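PDB 6EVG: multi-copper Oxidase CueO from Ochrobactrum, which oxidises phenolic substrates as a laccase-like multicopper oxidase, with activity towards lignin model compounds and lignosulfonate, passing the electrons to dioxygen. Local coordinates for the copper (II) ion site. Sequence-based numbering; all coordinates share one arbitrary frame.

The copper (II) ion site. Residues 195, 337, 339, 434-435, 490, 492, 495, 500. With CU (copper (II) ion), chain B.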
ATOM      1  N   MET A 195     -19.560  -6.242  -3.371  1.00 11.45           N
ATOM      2  CA  MET A 195     -19.276  -7.668  -3.167  1.00 12.67           C
ATOM      3  C   MET A 195     -17.906  -8.062  -3.692  1.00 12.29           C
ATOM      4  O   MET A 195     -17.199  -8.874  -3.051  1.00 13.53           O
ATOM      5  CB  MET A 195     -20.329  -8.526  -3.780  1.00 14.67           C
ATOM      6  CG  MET A 195     -21.670  -8.423  -3.049  1.00 16.53           C
ATOM      7  SD  MET A 195     -22.999  -9.417  -3.660  1.00 24.35           S
ATOM      8  CE  MET A 195     -22.360 -11.006  -3.210  1.00 33.13           C
ATOM      9  N   PHE A 337     -11.687 -14.868   5.531  1.00 11.21           N
ATOM     10  CA  PHE A 337     -12.270 -13.741   4.831  1.00 10.97           C
ATOM     11  C   PHE A 337     -13.665 -14.133   4.340  1.00 11.58           C
ATOM     12  O   PHE A 337     -13.837 -14.742   3.273  1.00 13.05           O
ATOM     13  CB  PHE A 337     -11.368 -13.324   3.643  1.00 11.35           C
ATOM     14  CG  PHE A 337     -10.038 -12.750   4.044  1.00 11.61           C
ATOM     15  CD1 PHE A 337      -8.959 -13.526   4.369  1.00 13.20           C
ATOM     16  CD2 PHE A 337      -9.862 -11.389   4.137  1.00 13.71           C
ATOM     17  CE1 PHE A 337      -7.736 -12.936   4.671  1.00 15.03           C
ATOM     18  CE2 PHE A 337      -8.660 -10.827   4.471  1.00 14.31           C
ATOM     19  CZ  PHE A 337      -7.601 -11.603   4.763  1.00 14.63           C
ATOM     20  N   GLU A 339     -17.000 -13.475   2.879  1.00 12.08           N
ATOM     21  CA  GLU A 339     -17.717 -12.595   1.987  1.00 12.50           C
ATOM     22  C   GLU A 339     -19.239 -12.673   2.211  1.00 12.72           C
ATOM     23  O   GLU A 339     -19.954 -11.854   1.662  1.00 14.24           O
ATOM     24  CB  GLU A 339     -17.425 -12.944   0.534  1.00 14.82           C
ATOM     25  CG  GLU A 339     -15.962 -12.757   0.181  1.00 15.75           C
ATOM     26  CD  GLU A 339     -15.532 -13.353  -1.189  1.00 15.71           C
ATOM     27  OE1 GLU A 339     -16.290 -13.158  -2.164  1.00 17.98           O
ATOM     28  OE2 GLU A 339     -14.391 -14.001  -1.263  1.00 18.46           O
ATOM     29  N   HIS A 434      -7.881 -12.139  -1.247  1.00 10.16           N
ATOM     30  CA  HIS A 434      -8.032 -10.909  -0.431  1.00 10.36           C
ATOM     31  C   HIS A 434      -6.692 -10.460   0.062  1.00  9.69           C
ATOM     32  O   HIS A 434      -5.921 -11.262   0.591  1.00  9.98           O
ATOM     33  CB  HIS A 434      -8.942 -11.147   0.795  1.00 11.11           C
ATOM     34  CG  HIS A 434     -10.348 -11.535   0.451  1.00 11.46           C
ATOM     35  ND1 HIS A 434     -11.406 -10.640   0.417  1.00 12.58           N
ATOM     36  CD2 HIS A 434     -10.869 -12.751   0.102  1.00 12.41           C
ATOM     37  CE1 HIS A 434     -12.490 -11.286   0.055  1.00 12.87           C
ATOM     38  NE2 HIS A 434     -12.198 -12.553  -0.159  1.00 13.63           N
ATOM     39  N   PRO A 435      -6.380  -9.145  -0.046  1.00  8.63           N
ATOM     40  CA  PRO A 435      -5.127  -8.615   0.570  1.00  8.65           C
ATOM     41  C   PRO A 435      -5.330  -8.349   2.065  1.00  8.70           C
ATOM     42  O   PRO A 435      -6.057  -7.504   2.474  1.00 12.09           O
ATOM     43  CB  PRO A 435      -4.917  -7.348  -0.232  1.00  9.07           C
ATOM     44  CG  PRO A 435      -6.295  -6.882  -0.614  1.00 10.05           C
ATOM     45  CD  PRO A 435      -7.111  -8.158  -0.820  1.00  9.28           C
ATOM     46  N   CYS A 490      -9.166  -6.671   5.365  1.00  8.66           N
ATOM     47  CA  CYS A 490      -8.961  -6.772   3.927  1.00  8.88           C
ATOM     48  C   CYS A 490      -8.688  -5.377   3.405  1.00  8.63           C
ATOM     49  O   CYS A 490      -9.332  -4.407   3.801  1.00  9.78           O
ATOM     50  CB  CYS A 490     -10.158  -7.383   3.255  1.00 10.32           C
ATOM     51  SG  CYS A 490      -9.914  -7.556   1.477  1.00 10.19           S
ATOM     52  N   VAL A 492      -9.117  -4.656   0.125  1.00  8.05           N
ATOM     53  CA  VAL A 492     -10.130  -4.270  -0.843  1.00  8.55           C
ATOM     54  C   VAL A 492     -11.051  -3.313  -0.101  1.00  8.68           C
ATOM     55  O   VAL A 492     -11.695  -3.700   0.848  1.00  9.35           O
ATOM     56  CB  VAL A 492     -10.888  -5.506  -1.408  1.00  9.37           C
ATOM     57  CG1 VAL A 492     -12.091  -5.084  -2.210  1.00  9.82           C
ATOM     58  CG2 VAL A 492      -9.957  -6.314  -2.269  1.00 10.50           C
ATOM     59  N   HIS A 495     -14.601  -4.043   0.794  1.00  9.13           N
ATOM     60  CA  HIS A 495     -14.774  -5.150   1.767  1.00  9.54           C
ATOM     61  C   HIS A 495     -14.562  -4.593   3.171  1.00  9.37           C
ATOM     62  O   HIS A 495     -15.326  -4.920   4.087  1.00  9.85           O
ATOM     63  CB  HIS A 495     -13.812  -6.286   1.479  1.00 10.04           C
ATOM     64  CG  HIS A 495     -14.125  -7.016   0.231  1.00 10.31           C
ATOM     65  ND1 HIS A 495     -13.256  -8.012  -0.188  1.00 12.14           N
ATOM     66  CD2 HIS A 495     -15.162  -6.939  -0.641  1.00 11.15           C
ATOM     67  CE1 HIS A 495     -13.824  -8.526  -1.275  1.00 12.01           C
ATOM     68  NE2 HIS A 495     -14.948  -7.885  -1.584  1.00 12.82           N
ATOM     69  N   MET A 500     -15.251  -6.177   6.715  1.00  9.67           N
ATOM     70  CA  MET A 500     -14.160  -7.143   6.742  1.00  9.52           C
ATOM     71  C   MET A 500     -12.914  -6.544   7.413  1.00  9.26           C
ATOM     72  O   MET A 500     -11.865  -6.263   6.808  1.00 10.13           O
ATOM     73  CB  MET A 500     -13.870  -7.568   5.304  1.00 10.73           C
ATOM     74  CG  MET A 500     -13.020  -8.765   5.196  1.00 11.51           C
ATOM     75  SD  MET A 500     -12.933  -9.555   3.542  1.00 12.73           S
ATOM     76  CE  MET A 500     -14.335 -10.556   3.423  1.00 12.75           C
TER
HETATM   77 CU    CU B 601     -11.568  -8.670   0.657  1.00 12.62          CU
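This is the type 1, or blue, copper site of a multicopper oxidase, of the cupredoxin kind, built mainly by the chain from Cys490 to Met500, with His434 supplied by the start of strand 434-438. Cys490 closes strand 486-490 and turns SG anti to its backbone N (chi1 -179°), so that the thiolate meets the copper at 2.2 Å. The chain then bends round the ion: the amide N of Val492 points back at Cys490 SG in a nearly straight hydrogen bond of 3.3 Å, which would temper the charge on the sulfur, and helix 493-497 brings His495 to the metal. His434 and His495 both bind the copper through ND1, each at 2.0 Å, and the three angles between the two nitrogens and the sulfur at the copper sum to 360°, so the ion lies in the plane of a trigonal set. Beyond the helix the chain returns with Met500, CG anti to the backbone N and the chain bent at chi3 (-82°). Its thioether SD stands off the copper at 3.3 Å, at most a weak axial ligand. Val492 lies on the opposite side of the ligand plane, its CB 3.8 Å from the copper and CG1 over the centre of the His495 ring. Each imidazole is fixed by its far nitrogen. His434 NE2 gives a hydrogen bond to the carboxylate OE2 of Glu339 at 2.9 Å, almost in the ring plane but from above the carboxylate plane. His495 NE2 reaches the backbone O of Met195 at 2.9 Å, also from above the carbonyl plane. Phe337 lays its ring face against His434 CB and turns its edge to Met500 SD. In this family such a site takes electrons from the reducing substrate and relays them to the trinuclear copper cluster, where dioxygen is reduced.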